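Local coordinates for protein 3-hydroxyacyl-CoA dehydrogenase type-2 (Mycobacterium avium, PDB 3PPI) that probably catalyses the NAD-dependent oxidation of 3-hydroxyacyl-CoA thioesters to their 3-oxo forms, as a Rossmann-fold member of the short-chain dehydrogenase/reductase family, at residues K26-A31 with H51-G56; V58-A63 with V81-T86; L101-Y106 with I155-P160; A107-G112 with N142-V147; A173-Y178 with V269-G274. All coordinates share one frame; numbering follows the deposited sequence.

All five contacts involve the parallel Rossmann sheet or the chain entering or leaving its strands. Interaction 4 is buried, about 6 Å from the chain centre, and largely apolar, with strand 103-109 against helix 130-156. Interaction 3 joins the same strand and helix, but there arginines and backbone carbonyls dominate. Interaction 1 touches it through Phe28 and Tyr106 and centres on an aromatic face. Both are buried contacts, yet their centres lie about 19 Å from that of the chain. Interaction 2 is a strand pair at one sheet edge, partly buried and made mostly of backbone bonds. Interaction 5 lies at the other edge, where a buried arginine-aspartate pair meets an isoleucine and a tyrosine.

Interaction 1 of 5, residues K26-A31 with H51-G56; sequences KQFEGA and HADGLG
Leu55 covers one face of the Phe28 ring, and this is the tight part of the contact. Leu55 CD1 sits 3.6 Å from the Phe28 ring centroid, 2° off the normal, which makes a CH-pi contact. The other methyl, Leu55 CD2, turns to Ala31 and lies 3.5 Å from Ala31 CB. Phe28 CG stands anti to its carbonyl carbon (chi1 -66°), which brings the ring to Leu55. The ring of Tyr106 also meets Phe28 edge-to-face. Asp53 O is buried at the ring edge, 3.6 Å from Phe28 CD2, and has no polar partner in the model.

The segments are two turns that bring the chain into strands of the Rossmann sheet. Residues 28-31 form a type II beta turn before strand 31-36. Gly54 ends helix 41-52 with a Schellman motif before strand 56-61. One backbone bond links the segments: Gly56 N donates to Ala31 O at 3.2 Å, in the carbonyl plane.

The looser side is more polar. A water donates to Ala31 O at 2.7 Å and to Gly54 O at 3.0 Å, bridging the two turns. Asp53 is partly exposed. Asp53 CB approaches Phe28 CE2 at 3.7 Å, while its OD2 forms a salt bridge with Arg49.

Interaction 2 of 5, residues V58-A63 with V81-T86; sequences VIADLA and VSTNVT
Val81 O is approached by three groups. Asp61 N gives Val81 O a weak hydrogen bond of 3.3 Å. Thr83 OG1 donates to Val81 O at 2.9 Å from above the carbonyl plane. Ala60 CA adds a CA-H...O contact. The oxygen belongs to a parallel strand pair, the two ends of the beta-alpha-beta unit of strand 56-61, helix 64-74 and strand 78-82 in the Rossmann fold. Two firmer bonds complete the pairing. Val81 N donates to Ile59 O at 2.9 Å, and Thr83 N donates to Asp61 O, also at 2.9 Å.

On the face that carries Ala60 and Val81, side chains pack as well. Val58 CG1 is anti to its backbone N (chi1 169°) and meets Val81 CG2 at 3.9 Å. Ala60 CB rests 3.5 Å from Thr83 OG1.

Asp61 OD1 accepts from Ala63 N in an Asx turn, and its OD2 bonds Ala39 N. In NAD-dependent relatives an acid at this strand end commonly holds the adenosine ribose, and Asp61 is consistent with that role. A glycerol bound nearby is held by Thr83 O and Val85 N. A water joins Leu62 O to Ser82 OG, and Leu62 CG lies 3.5 Å from Thr83 O.

Interaction 3 of 5, residues L101-Y106 with I155-P160; sequences LGRLRY and IAAAEP
Arg105 makes the hydrogen bonds between the two segments. Arg105 NH1 and NH2 both reach Glu159 O, each at 2.8 Å, so two donors grip one carbonyl oxygen end-on. The oxygen lies only 6° out of the guanidinium plane. The chain of Arg105 is extended from CG to NE, which carries the group across to the 155-160 segment. NH1 has a second acceptor in Arg166 O. The two carbonyls probably help the buried Arg105 tolerate the nearby Arg161.

Arg103 is in contact mainly through a flat face. Ala158 CB sits 3.8 Å above the plane of the Arg103 guanidinium, over the centre. A bend at chi2 (39°) folds the chain back to that place. The NH2 of Arg103 bonds Ser154 O near the end of helix 130-156, and its NH1 makes a weak bond to Leu104 O.

The apolar pair is Ile155 CG1 with Leu104 CG, 4.3 Å apart. Ile155 also touches Ile210 of the next strand but one. Separately, Ile155 CD1 packs against a backbone carbonyl, 3.5 Å from Arg105 O.

A helix end and the loop after it thus lie over the start of strand 103-109, as in the alpha/beta layers of a Rossmann fold.

Interaction 4 of 5, residues A107-G112 with N142-V147; sequences AVVAHG and NGTYNV
Val109 meets Thr144 and Val147 with its two methyl groups. The contact packs helix 130-156 on the end of strand 103-109, a central strand of the Rossmann sheet. Val109 CG1 is anti to the backbone N (chi1 -173°) and lies 3.7 Å from Thr144 OG1. Val109 CG2, anti to the carbonyl carbon, reaches Val147 CG1 at 3.9 Å. The Val109 and Val147 side chains point opposite ways and overlap at their methyls.

Thr144 has its OG1 beside its own backbone N (chi1 -66°). There it bonds Tyr140 O, one turn earlier in the helix. The hydroxyl is thereby held on the side that faces Val109 and His111.

His111 takes the less usual torsion, with CG between the backbone N and the carbonyl carbon (chi1 56°). This swings the ring over to the helix. His111 CE1 comes 3.9 Å from Thr144 OG1 and 4.3 Å from Gly143 C, so the ring lies against bare glycine backbone. Both ring nitrogens have partners elsewhere: ND1 bonds Ser36 OG and NE2 bonds Leu139 O, which fixes the rotation of the ring. A bound glycerol lies about 4 Å from the His111 side chain. On the far side of the helix, Tyr145 stacks on Phe133 of the second subunit. A water donates to Thr144 OG1 at 2.8 Å and lies 3.3 Å from Val109 O, at best a weak bond.

Interaction 5 of 5, residues A173-Y178 with V269-G274; sequences ASIAGY and VMRLDG
Ile175 and Tyr178, in the loop after strand 167-172, meet Arg271 of the last strand of the Rossmann sheet, beside the probable active site. Ser174 in this loop, with Tyr187 and Lys191 of helix 185-205, fits the Ser-Tyr-Lys signature of classical short-chain dehydrogenases. Ser174 OG accepts from Ala176 N at 3.0 Å in an ST turn.

Arg271 carries the contact. Its NE and NH2 approach Asp273 OD2 side-on, at 2.8 Å from Arg271 NE and 3.0 Å from Arg271 NH2, and form a salt bridge. The oxygen lies 4° out of the guanidinium plane. A bend at chi3 (63°) turns the group back to its own strand-end aspartate. NH1 forms a second salt bridge, with Glu179. Held flat by these acids, the guanidinium presents one face to Ile175. CG2 of Ile175 is 3.4 Å from Arg271 NH2, offset toward the rim, and 3.5 Å from Asp273 OD2. A methyl therefore covers buried charged atoms. Glu268 of the third subunit bonds Arg271 N.

The planes of the Tyr178 ring and the guanidinium are nearly parallel, 11° apart, but NH1 is displaced obliquely from the ring. Tyr178 CD2 lies 3.6 Å from Arg271 NH1. At the other end of the ring, Tyr178 OH touches Val269 CG1 at 3.5 Å. A water lies 2.6 Å from Tyr178 OH and donates to Val269 O.

In the sheet, strand 210-217 runs between strands 167-172 and 269-272 and bonds the backbone of both segments. Tyr178 also packs on helix 185-205, and Met270 on helix 249-261.

Interaction 1 of 5, residues K26-A31 with H51-G56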
# COMPACT_ATOMS: atom_id res chain seq x y z
N LYS A 26 -3.97 21.65 26.40
CA LYS A 26 -2.70 21.46 27.12
C LYS A 26 -1.50 21.28 26.17
O LYS A 26 -0.43 21.85 26.42
CB LYS A 26 -2.82 20.28 28.09
N GLN A 27 -1.66 20.50 25.10
CA GLN A 27 -0.59 20.31 24.12
C GLN A 27 -0.02 21.67 23.64
O GLN A 27 1.18 21.80 23.43
CB GLN A 27 -1.07 19.50 22.90
CG GLN A 27 -1.39 17.99 23.12
CD GLN A 27 -2.87 17.72 23.48
OE1 GLN A 27 -3.50 18.51 24.19
NE2 GLN A 27 -3.41 16.61 22.99
N PHE A 28 -0.88 22.67 23.47
CA PHE A 28 -0.49 23.91 22.80
C PHE A 28 -0.08 25.06 23.72
O PHE A 28 0.38 26.09 23.23
CB PHE A 28 -1.61 24.39 21.88
CG PHE A 28 -1.90 23.47 20.71
CD1 PHE A 28 -1.04 22.43 20.34
CD2 PHE A 28 -3.03 23.68 19.94
CE1 PHE A 28 -1.33 21.61 19.23
CE2 PHE A 28 -3.32 22.88 18.83
CZ PHE A 28 -2.47 21.85 18.48
N GLU A 29 -0.22 24.89 25.03
CA GLU A 29 0.12 25.96 25.98
C GLU A 29 1.58 26.37 25.83
O GLU A 29 2.49 25.55 25.86
CB GLU A 29 -0.18 25.53 27.43
N GLY A 30 1.79 27.66 25.59
CA GLY A 30 3.14 28.23 25.48
C GLY A 30 3.86 27.90 24.18
O GLY A 30 5.01 28.28 24.02
N ALA A 31 3.19 27.25 23.25
CA ALA A 31 3.85 26.74 22.05
C ALA A 31 3.56 27.58 20.80
O ALA A 31 2.60 28.36 20.76
CB ALA A 31 3.44 25.29 21.80
N HIS A 51 -4.14 28.93 15.26
CA HIS A 51 -4.22 30.19 15.99
C HIS A 51 -5.43 30.20 16.94
O HIS A 51 -5.30 30.55 18.11
CB HIS A 51 -4.27 31.36 15.00
CG HIS A 51 -4.45 32.69 15.66
ND1 HIS A 51 -5.68 33.26 15.88
CD2 HIS A 51 -3.54 33.55 16.18
CE1 HIS A 51 -5.53 34.42 16.49
NE2 HIS A 51 -4.24 34.62 16.68
N ALA A 52 -6.60 29.81 16.43
CA ALA A 52 -7.80 29.69 17.27
C ALA A 52 -7.64 28.67 18.41
O ALA A 52 -8.22 28.83 19.47
CB ALA A 52 -9.01 29.33 16.43
N ASP A 53 -6.84 27.63 18.18
CA ASP A 53 -6.58 26.62 19.23
C ASP A 53 -5.55 27.03 20.27
O ASP A 53 -5.24 26.25 21.17
CB ASP A 53 -6.13 25.30 18.61
CG ASP A 53 -7.26 24.56 17.91
OD1 ASP A 53 -8.43 25.00 18.04
OD2 ASP A 53 -6.98 23.55 17.22
N GLY A 54 -4.98 28.23 20.14
CA GLY A 54 -4.12 28.78 21.17
C GLY A 54 -2.64 28.83 20.85
O GLY A 54 -1.85 29.27 21.67
N LEU A 55 -2.25 28.39 19.65
CA LEU A 55 -0.83 28.45 19.24
C LEU A 55 -0.45 29.83 18.70
O LEU A 55 -1.27 30.51 18.09
CB LEU A 55 -0.51 27.40 18.16
CG LEU A 55 -0.36 25.96 18.66
CD1 LEU A 55 -0.44 24.99 17.48
CD2 LEU A 55 0.95 25.79 19.42
N GLY A 56 0.79 30.24 18.93
CA GLY A 56 1.39 31.33 18.17
C GLY A 56 1.75 30.72 16.83
O GLY A 56 2.22 29.58 16.79
O HOH W 1 1.00 29.51 22.66

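Interaction 2 of 5, residues V58-A63 with V81-T86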
# COMPACT_ATOMS: atom_id res chain seq x y z
N VAL A 58 3.50 31.22 12.78
CA VAL A 58 4.23 31.92 11.75
C VAL A 58 3.67 31.51 10.40
O VAL A 58 3.59 30.32 10.08
CB VAL A 58 5.71 31.63 11.82
CG1 VAL A 58 6.43 32.15 10.56
CG2 VAL A 58 6.29 32.25 13.08
N ILE A 59 3.21 32.50 9.64
CA ILE A 59 2.74 32.32 8.28
C ILE A 59 3.99 32.41 7.40
O ILE A 59 4.51 33.50 7.20
CB ILE A 59 1.72 33.42 7.89
CG1 ILE A 59 0.46 33.30 8.74
CG2 ILE A 59 1.38 33.35 6.41
CD1 ILE A 59 -0.17 34.68 9.12
N ALA A 60 4.47 31.27 6.93
CA ALA A 60 5.68 31.17 6.13
C ALA A 60 5.28 31.03 4.67
O ALA A 60 4.83 29.96 4.25
CB ALA A 60 6.53 29.98 6.56
N ASP A 61 5.44 32.10 3.91
CA ASP A 61 4.98 32.12 2.53
C ASP A 61 5.73 33.19 1.74
O ASP A 61 6.35 34.08 2.34
CB ASP A 61 3.47 32.41 2.52
CG ASP A 61 2.77 31.81 1.34
OD1 ASP A 61 3.25 32.05 0.21
OD2 ASP A 61 1.75 31.09 1.54
N LEU A 62 5.71 33.10 0.41
CA LEU A 62 6.26 34.14 -0.45
C LEU A 62 5.21 35.18 -0.84
O LEU A 62 5.55 36.27 -1.29
CB LEU A 62 6.91 33.53 -1.70
CG LEU A 62 8.27 32.84 -1.51
CD1 LEU A 62 8.71 32.21 -2.83
CD2 LEU A 62 9.32 33.82 -0.98
N ALA A 63 3.92 34.84 -0.69
CA ALA A 63 2.82 35.78 -0.96
C ALA A 63 2.73 36.84 0.14
O ALA A 63 1.97 36.69 1.11
CB ALA A 63 1.49 35.01 -1.08
N VAL A 81 6.16 35.77 7.92
CA VAL A 81 7.56 35.82 7.54
C VAL A 81 7.69 35.35 6.09
O VAL A 81 7.24 34.25 5.73
CB VAL A 81 8.44 34.96 8.46
CG1 VAL A 81 9.90 34.94 7.98
CG2 VAL A 81 8.33 35.46 9.91
N SER A 82 8.29 36.20 5.25
CA SER A 82 8.52 35.87 3.85
C SER A 82 9.51 34.73 3.80
O SER A 82 10.66 34.88 4.22
CB SER A 82 9.04 37.09 3.06
OG SER A 82 9.28 36.76 1.71
N THR A 83 9.06 33.57 3.31
CA THR A 83 9.86 32.34 3.38
C THR A 83 9.88 31.57 2.07
O THR A 83 8.84 31.17 1.55
CB THR A 83 9.34 31.38 4.47
OG1 THR A 83 9.19 32.09 5.70
CG2 THR A 83 10.32 30.22 4.67
N ASN A 84 11.08 31.36 1.55
CA ASN A 84 11.35 30.45 0.46
C ASN A 84 11.78 29.13 1.08
O ASN A 84 12.86 29.06 1.69
CB ASN A 84 12.46 31.02 -0.43
CG ASN A 84 12.75 30.16 -1.64
OD1 ASN A 84 12.40 28.98 -1.69
ND2 ASN A 84 13.40 30.74 -2.62
N VAL A 85 10.95 28.09 0.93
CA VAL A 85 11.18 26.82 1.62
C VAL A 85 12.46 26.10 1.20
O VAL A 85 12.94 25.25 1.95
CB VAL A 85 9.99 25.84 1.46
CG1 VAL A 85 8.77 26.37 2.19
CG2 VAL A 85 9.70 25.58 -0.04
N THR A 86 13.01 26.45 0.04
CA THR A 86 14.28 25.87 -0.43
C THR A 86 15.53 26.62 0.08
O THR A 86 16.65 26.21 -0.20
CB THR A 86 14.31 25.77 -1.97
OG1 THR A 86 14.32 27.08 -2.56
CG2 THR A 86 13.09 25.00 -2.47
O HOH W 2 7.57 37.40 -0.19

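Interaction 3 of 5, residues L101-Y106 with I155-P160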
# COMPACT_ATOMS: atom_id res chain seq x y z
N LEU A 101 7.20 33.79 19.55
CA LEU A 101 5.77 33.65 19.78
C LEU A 101 5.44 32.54 20.77
O LEU A 101 4.27 32.25 20.99
CB LEU A 101 5.03 33.39 18.46
CG LEU A 101 4.93 34.55 17.47
CD1 LEU A 101 4.20 34.11 16.20
CD2 LEU A 101 4.23 35.75 18.10
N GLY A 102 6.46 31.91 21.34
CA GLY A 102 6.28 30.73 22.20
C GLY A 102 7.43 29.79 21.88
O GLY A 102 8.34 30.17 21.18
N ARG A 103 7.39 28.56 22.40
CA ARG A 103 8.41 27.59 22.03
C ARG A 103 7.92 26.84 20.78
O ARG A 103 6.84 26.28 20.78
CB ARG A 103 8.75 26.61 23.18
CG ARG A 103 9.98 25.67 22.88
CD ARG A 103 11.08 26.46 22.13
NE ARG A 103 12.42 25.88 22.01
CZ ARG A 103 12.91 25.27 20.93
NH1 ARG A 103 12.17 25.07 19.83
NH2 ARG A 103 14.17 24.82 20.96
N LEU A 104 8.72 26.88 19.72
CA LEU A 104 8.38 26.18 18.49
C LEU A 104 8.28 24.70 18.78
O LEU A 104 9.26 24.09 19.19
CB LEU A 104 9.43 26.43 17.41
CG LEU A 104 9.23 25.72 16.07
CD1 LEU A 104 7.88 26.06 15.45
CD2 LEU A 104 10.38 26.09 15.14
N ARG A 105 7.09 24.13 18.58
CA ARG A 105 6.93 22.70 18.75
C ARG A 105 6.29 21.99 17.56
O ARG A 105 6.33 20.77 17.50
CB ARG A 105 6.13 22.42 20.02
CG ARG A 105 6.86 22.82 21.31
CD ARG A 105 6.08 22.32 22.54
NE ARG A 105 6.77 22.64 23.80
CZ ARG A 105 7.73 21.91 24.37
NH1 ARG A 105 8.17 20.78 23.83
NH2 ARG A 105 8.27 22.33 25.51
N TYR A 106 5.76 22.74 16.59
CA TYR A 106 4.95 22.20 15.52
C TYR A 106 5.18 22.88 14.19
O TYR A 106 5.42 24.08 14.13
CB TYR A 106 3.48 22.37 15.88
CG TYR A 106 3.10 21.78 17.21
CD1 TYR A 106 2.99 20.41 17.37
CD2 TYR A 106 2.88 22.59 18.33
CE1 TYR A 106 2.65 19.85 18.57
CE2 TYR A 106 2.53 22.04 19.55
CZ TYR A 106 2.42 20.66 19.66
OH TYR A 106 2.10 20.07 20.84
N ILE A 155 12.98 22.01 17.36
CA ILE A 155 12.06 21.31 18.25
C ILE A 155 12.82 20.29 19.11
O ILE A 155 12.53 20.14 20.29
CB ILE A 155 10.94 20.58 17.45
CG1 ILE A 155 10.10 21.58 16.65
CG2 ILE A 155 10.03 19.77 18.40
CD1 ILE A 155 9.21 20.94 15.57
N ALA A 156 13.81 19.63 18.53
CA ALA A 156 14.62 18.64 19.25
C ALA A 156 15.37 19.25 20.45
O ALA A 156 15.66 18.54 21.41
CB ALA A 156 15.60 17.96 18.31
N ALA A 157 15.65 20.55 20.40
CA ALA A 157 16.30 21.25 21.53
C ALA A 157 15.33 21.69 22.64
O ALA A 157 15.78 22.13 23.70
CB ALA A 157 17.11 22.45 21.01
N ALA A 158 14.02 21.56 22.42
CA ALA A 158 13.02 21.94 23.43
C ALA A 158 12.92 20.89 24.54
O ALA A 158 13.37 19.76 24.38
CB ALA A 158 11.67 22.12 22.78
N GLU A 159 12.33 21.28 25.67
CA GLU A 159 12.10 20.32 26.76
C GLU A 159 10.87 19.51 26.42
O GLU A 159 9.87 20.06 25.98
CB GLU A 159 11.90 21.03 28.12
CG GLU A 159 13.20 21.55 28.77
CD GLU A 159 14.21 20.43 29.06
OE1 GLU A 159 13.79 19.33 29.49
OE2 GLU A 159 15.43 20.65 28.84
N PRO A 160 10.94 18.19 26.61
CA PRO A 160 9.76 17.38 26.39
C PRO A 160 8.68 17.63 27.45
O PRO A 160 8.97 18.03 28.58
CB PRO A 160 10.30 15.94 26.48
CG PRO A 160 11.51 16.04 27.31
CD PRO A 160 12.09 17.39 27.08

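Interaction 4 of 5, residues A107-G112 with N142-V147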
# COMPACT_ATOMS: atom_id res chain seq x y z
N ALA A 107 5.08 22.12 13.10
CA ALA A 107 5.06 22.70 11.77
C ALA A 107 4.10 21.92 10.89
O ALA A 107 3.96 20.70 11.05
CB ALA A 107 6.46 22.71 11.16
N VAL A 108 3.41 22.62 10.00
CA VAL A 108 2.62 22.00 8.96
C VAL A 108 3.18 22.50 7.63
O VAL A 108 3.18 23.69 7.37
CB VAL A 108 1.09 22.33 9.11
CG1 VAL A 108 0.31 21.65 8.02
CG2 VAL A 108 0.57 21.93 10.53
N VAL A 109 3.70 21.58 6.82
CA VAL A 109 4.36 21.92 5.56
C VAL A 109 3.31 21.83 4.46
O VAL A 109 3.03 20.75 3.95
CB VAL A 109 5.55 20.98 5.30
CG1 VAL A 109 6.34 21.43 4.07
CG2 VAL A 109 6.45 20.91 6.51
N ALA A 110 2.70 22.95 4.12
CA ALA A 110 1.50 22.93 3.29
C ALA A 110 1.59 23.81 2.06
O ALA A 110 0.57 24.16 1.49
CB ALA A 110 0.28 23.35 4.14
N HIS A 111 2.80 24.18 1.64
CA HIS A 111 2.96 24.94 0.40
C HIS A 111 2.44 24.11 -0.78
O HIS A 111 2.76 22.92 -0.92
CB HIS A 111 4.40 25.46 0.20
CG HIS A 111 5.46 24.40 0.22
ND1 HIS A 111 5.99 23.90 1.38
CD2 HIS A 111 6.12 23.79 -0.79
CE1 HIS A 111 6.92 23.00 1.10
NE2 HIS A 111 7.00 22.90 -0.22
N GLY A 112 1.61 24.75 -1.60
CA GLY A 112 0.81 24.06 -2.62
C GLY A 112 1.09 24.50 -4.05
O GLY A 112 2.18 24.98 -4.38
N ASN A 142 12.31 18.48 -2.04
CA ASN A 142 13.47 19.14 -1.38
C ASN A 142 13.00 20.24 -0.41
O ASN A 142 13.51 20.34 0.70
CB ASN A 142 14.50 19.72 -2.39
CG ASN A 142 15.18 18.65 -3.23
OD1 ASN A 142 14.94 17.49 -3.04
ND2 ASN A 142 16.01 19.05 -4.17
N GLY A 143 12.03 21.05 -0.82
CA GLY A 143 11.49 22.09 0.05
C GLY A 143 10.91 21.54 1.34
O GLY A 143 11.14 22.08 2.43
N THR A 144 10.18 20.44 1.24
CA THR A 144 9.64 19.77 2.43
C THR A 144 10.76 19.29 3.34
O THR A 144 10.70 19.52 4.56
CB THR A 144 8.71 18.61 2.06
OG1 THR A 144 7.56 19.15 1.41
CG2 THR A 144 8.27 17.80 3.31
N TYR A 145 11.78 18.66 2.76
CA TYR A 145 12.88 18.13 3.57
C TYR A 145 13.64 19.26 4.26
O TYR A 145 14.01 19.14 5.42
CB TYR A 145 13.82 17.27 2.76
CG TYR A 145 14.76 16.44 3.60
CD1 TYR A 145 14.31 15.30 4.24
CD2 TYR A 145 16.08 16.82 3.80
CE1 TYR A 145 15.15 14.53 5.03
CE2 TYR A 145 16.95 16.06 4.59
CZ TYR A 145 16.48 14.91 5.19
OH TYR A 145 17.30 14.13 5.97
N ASN A 146 13.81 20.38 3.55
CA ASN A 146 14.54 21.53 4.10
C ASN A 146 13.80 22.14 5.29
O ASN A 146 14.41 22.44 6.32
CB ASN A 146 14.78 22.61 3.03
CG ASN A 146 15.79 23.67 3.48
OD1 ASN A 146 16.93 23.35 3.88
ND2 ASN A 146 15.39 24.94 3.39
N VAL A 147 12.49 22.32 5.16
CA VAL A 147 11.68 22.83 6.27
C VAL A 147 11.76 21.83 7.44
O VAL A 147 12.01 22.22 8.58
CB VAL A 147 10.22 23.09 5.84
CG1 VAL A 147 9.35 23.47 7.03
CG2 VAL A 147 10.18 24.18 4.77
O HOH W 3 4.95 18.58 2.32

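Interaction 5 of 5, residues A173-Y178 with V269-G274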
# COMPACT_ATOMS: atom_id res chain seq x y z
N ALA A 173 1.43 15.60 1.26
CA ALA A 173 1.68 14.89 0.03
C ALA A 173 0.51 15.15 -0.92
O ALA A 173 0.13 16.31 -1.15
CB ALA A 173 1.85 13.43 0.32
N SER A 174 -0.04 14.07 -1.47
CA SER A 174 -1.19 14.08 -2.38
C SER A 174 -1.45 12.63 -2.71
O SER A 174 -0.51 11.81 -2.69
CB SER A 174 -0.90 14.86 -3.68
OG SER A 174 -1.87 14.58 -4.69
N ILE A 175 -2.69 12.29 -3.03
CA ILE A 175 -2.96 10.94 -3.46
C ILE A 175 -2.36 10.69 -4.86
O ILE A 175 -2.27 9.54 -5.28
CB ILE A 175 -4.47 10.55 -3.37
CG1 ILE A 175 -5.33 11.42 -4.31
CG2 ILE A 175 -4.95 10.63 -1.85
CD1 ILE A 175 -6.83 11.02 -4.35
N ALA A 176 -1.91 11.74 -5.53
CA ALA A 176 -1.12 11.59 -6.76
C ALA A 176 0.15 10.78 -6.49
O ALA A 176 0.72 10.21 -7.41
CB ALA A 176 -0.75 12.96 -7.37
N GLY A 177 0.59 10.77 -5.22
CA GLY A 177 1.73 9.96 -4.81
C GLY A 177 1.51 8.46 -4.89
O GLY A 177 2.48 7.69 -4.94
N TYR A 178 0.24 8.06 -4.88
CA TYR A 178 -0.18 6.67 -4.98
C TYR A 178 -0.79 6.34 -6.36
O TYR A 178 -0.70 5.19 -6.81
CB TYR A 178 -1.27 6.39 -3.93
CG TYR A 178 -0.86 6.44 -2.45
CD1 TYR A 178 0.15 5.63 -1.96
CD2 TYR A 178 -1.55 7.26 -1.55
CE1 TYR A 178 0.50 5.65 -0.60
CE2 TYR A 178 -1.24 7.29 -0.19
CZ TYR A 178 -0.21 6.47 0.27
OH TYR A 178 0.14 6.47 1.60
N VAL A 269 0.51 8.07 6.89
CA VAL A 269 -0.02 8.92 5.84
C VAL A 269 -1.55 8.81 5.84
O VAL A 269 -2.10 7.70 5.70
CB VAL A 269 0.50 8.51 4.46
CG1 VAL A 269 -0.10 9.45 3.40
CG2 VAL A 269 2.02 8.57 4.44
N MET A 270 -2.21 9.94 6.03
CA MET A 270 -3.67 10.01 6.07
C MET A 270 -4.21 10.52 4.74
O MET A 270 -4.00 11.68 4.38
CB MET A 270 -4.13 10.97 7.17
CG MET A 270 -5.64 11.12 7.23
SD MET A 270 -6.22 12.57 8.15
CE MET A 270 -5.69 12.19 9.79
N ARG A 271 -4.93 9.66 4.03
CA ARG A 271 -5.66 10.08 2.83
C ARG A 271 -6.87 10.90 3.22
O ARG A 271 -7.67 10.46 4.06
CB ARG A 271 -6.12 8.87 1.99
CG ARG A 271 -5.01 7.97 1.45
CD ARG A 271 -5.56 6.84 0.56
NE ARG A 271 -6.20 7.40 -0.64
CZ ARG A 271 -5.87 7.15 -1.90
NH1 ARG A 271 -4.92 6.28 -2.22
NH2 ARG A 271 -6.53 7.76 -2.88
N LEU A 272 -7.02 12.08 2.62
CA LEU A 272 -8.14 12.99 2.92
C LEU A 272 -8.76 13.38 1.59
O LEU A 272 -8.34 14.35 0.95
CB LEU A 272 -7.62 14.22 3.67
CG LEU A 272 -8.65 15.21 4.20
CD1 LEU A 272 -9.46 14.54 5.30
CD2 LEU A 272 -7.97 16.51 4.70
N ASP A 273 -9.71 12.57 1.12
CA ASP A 273 -10.05 12.54 -0.30
C ASP A 273 -11.48 12.13 -0.70
O ASP A 273 -11.75 11.91 -1.89
CB ASP A 273 -9.03 11.64 -1.02
CG ASP A 273 -9.09 10.17 -0.57
OD1 ASP A 273 -10.05 9.72 0.11
OD2 ASP A 273 -8.15 9.44 -0.94
N GLY A 274 -12.41 12.05 0.26
CA GLY A 274 -13.80 11.68 -0.08
C GLY A 274 -13.93 10.30 -0.71
O GLY A 274 -14.89 10.04 -1.41
O HOH W 4 -2.09 6.17 2.92